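Local atomic coordinates of alpha-galactosidase (Thermus thermophilus, PDB entry 6LCJ), a protein that probably hydrolyses terminal alpha-galactosyl residues from galactosides, as a hexameric, thermostable member of the GH36 glycosidases. Residues R125-G130 with G313-A318. Numbering follows the deposited sequence.
Sequences RYAGKG and GAEGEA
Ala127, the first residue of the loop that follows strand 122-126, faces Glu315 with 5.7 Å between their CA atoms, the closest CA pair of two backbones that do not themselves touch; side chains bridge the gap between them. Its methyl group carries the contact from one side and points at segment 313-318, where it meets two side chains. Ala314 CB lies 4.1 Å from Ala127 CB, a plain methyl-to-methyl contact. Glu315 reaches the same methyl alongside, with its CG 3.9 Å and its OE2 3.8 Å from Ala127 CB. The acid can lie there because its chain bends at chi2 (78°), which folds the carboxylate back beside the loop. The methyl thus lies against CG and the OE2 side of the carboxylate, while OE1 forms a salt bridge with Arg114. The turn 313-316 is closed by a backbone bond from Gly316 N to Gly313 O (2.7 Å), and Glu317, at the start of helix 317-331, accepts hydrogen bonds from Gly112 N through OE1 and from Trp50 NE1 through OE2. The contact illustrates how a small apolar touch can accompany polar links between domains: the loop after strand 122-126, which pairs with strand 113-117 in the N-terminal antiparallel beta region, meets the connection from barrel strand 298-303 to helix 317-331 of the TIM-barrel domain, and Arg114 of strand 113-117 packs against both Ala127 and Ala314.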
loop_
_atom_site.group_PDB
_atom_site.type_symbol
_atom_site.label_atom_id
_atom_site.label_comp_id
_atom_site.label_asym_id
_atom_site.label_seq_id
_atom_site.Cartn_x
_atom_site.Cartn_y
_atom_site.Cartn_z
ATOM N N ARG E 125 21.460 25.502 11.143
ATOM C CA ARG E 125 20.640 26.069 10.082
ATOM C C ARG E 125 19.632 27.039 10.679
ATOM O O ARG E 125 18.763 26.636 11.455
ATOM C CB ARG E 125 19.925 24.971 9.293
ATOM C CG ARG E 125 19.123 25.502 8.108
ATOM C CD ARG E 125 18.515 24.391 7.293
ATOM N NE ARG E 125 19.547 23.572 6.679
ATOM C CZ ARG E 125 19.344 22.340 6.235
ATOM N NH1 ARG E 125 18.140 21.789 6.348
ATOM N NH2 ARG E 125 20.344 21.663 5.686
ATOM N N TYR E 126 19.745 28.311 10.309
ATOM C CA TYR E 126 18.744 29.302 10.670
ATOM C C TYR E 126 17.523 29.140 9.774
ATOM O O TYR E 126 17.648 28.924 8.569
ATOM C CB TYR E 126 19.317 30.716 10.543
ATOM C CG TYR E 126 20.050 31.210 11.785
ATOM C CD1 TYR E 126 19.357 31.681 12.896
ATOM C CD2 TYR E 126 21.436 31.209 11.838
ATOM C CE1 TYR E 126 20.034 32.126 14.039
ATOM C CE2 TYR E 126 22.115 31.651 12.964
ATOM C CZ TYR E 126 21.412 32.106 14.057
ATOM O OH TYR E 126 22.102 32.547 15.155
ATOM N N ALA E 127 16.336 29.224 10.371
ATOM C CA ALA E 127 15.108 29.030 9.602
ATOM C C ALA E 127 14.756 30.275 8.787
ATOM O O ALA E 127 14.493 30.189 7.580
ATOM C CB ALA E 127 13.957 28.653 10.536
ATOM N N GLY E 128 14.740 31.438 9.428
ATOM C CA GLY E 128 14.543 32.675 8.704
ATOM C C GLY E 128 15.846 33.319 8.268
ATOM O O GLY E 128 16.650 32.707 7.558
ATOM N N LYS E 129 16.068 34.562 8.680
ATOM C CA LYS E 129 17.294 35.236 8.287
ATOM C C LYS E 129 18.471 34.687 9.083
ATOM O O LYS E 129 18.314 34.233 10.226
ATOM C CB LYS E 129 17.167 36.748 8.484
ATOM C CG LYS E 129 16.471 37.166 9.769
ATOM C CD LYS E 129 16.889 38.577 10.198
ATOM C CE LYS E 129 16.864 38.725 11.720
ATOM N NZ LYS E 129 17.447 40.013 12.210
ATOM N N GLY E 130 19.658 34.728 8.457
ATOM C CA GLY E 130 20.901 34.200 9.008
ATOM C C GLY E 130 21.268 34.704 10.388
ATOM O O GLY E 130 20.453 35.333 11.072
ATOM N N GLY E 313 7.321 26.670 15.155
ATOM C CA GLY E 313 8.619 26.223 15.607
ATOM C C GLY E 313 9.642 27.314 15.448
ATOM O O GLY E 313 9.316 28.493 15.644
ATOM N N ALA E 314 10.872 26.942 15.066
ATOM C CA ALA E 314 11.944 27.924 14.910
ATOM C C ALA E 314 11.505 29.116 14.070
ATOM O O ALA E 314 11.939 30.246 14.327
ATOM C CB ALA E 314 13.178 27.269 14.284
ATOM N N GLU E 315 10.626 28.889 13.085
ATOM C CA GLU E 315 10.153 29.949 12.200
ATOM C C GLU E 315 9.321 30.998 12.931
ATOM O O GLU E 315 9.211 32.131 12.446
ATOM C CB GLU E 315 9.325 29.357 11.060
ATOM C CG GLU E 315 10.092 28.452 10.130
ATOM C CD GLU E 315 10.333 27.026 10.683
ATOM O OE1 GLU E 315 9.816 26.685 11.785
ATOM O OE2 GLU E 315 11.055 26.249 10.002
ATOM N N GLY E 316 8.727 30.649 14.070
ATOM C CA GLY E 316 7.896 31.566 14.814
ATOM C C GLY E 316 8.598 32.301 15.923
ATOM O O GLY E 316 7.958 33.076 16.640
ATOM N N GLU E 317 9.903 32.102 16.085
ATOM C CA GLU E 317 10.571 32.680 17.240
ATOM C C GLU E 317 10.630 34.207 17.156
ATOM O O GLU E 317 10.471 34.886 18.180
ATOM C CB GLU E 317 11.963 32.060 17.391
ATOM C CG GLU E 317 11.925 30.652 17.970
ATOM C CD GLU E 317 13.306 30.089 18.308
ATOM O OE1 GLU E 317 14.313 30.801 18.125
ATOM O OE2 GLU E 317 13.380 28.938 18.784
ATOM N N ALA E 318 10.834 34.769 15.954
ATOM C CA ALA E 318 10.832 36.231 15.798
ATOM C C ALA E 318 9.490 36.853 16.194
ATOM O O ALA E 318 9.467 37.874 16.891
ATOM C CB ALA E 318 11.197 36.633 14.365
#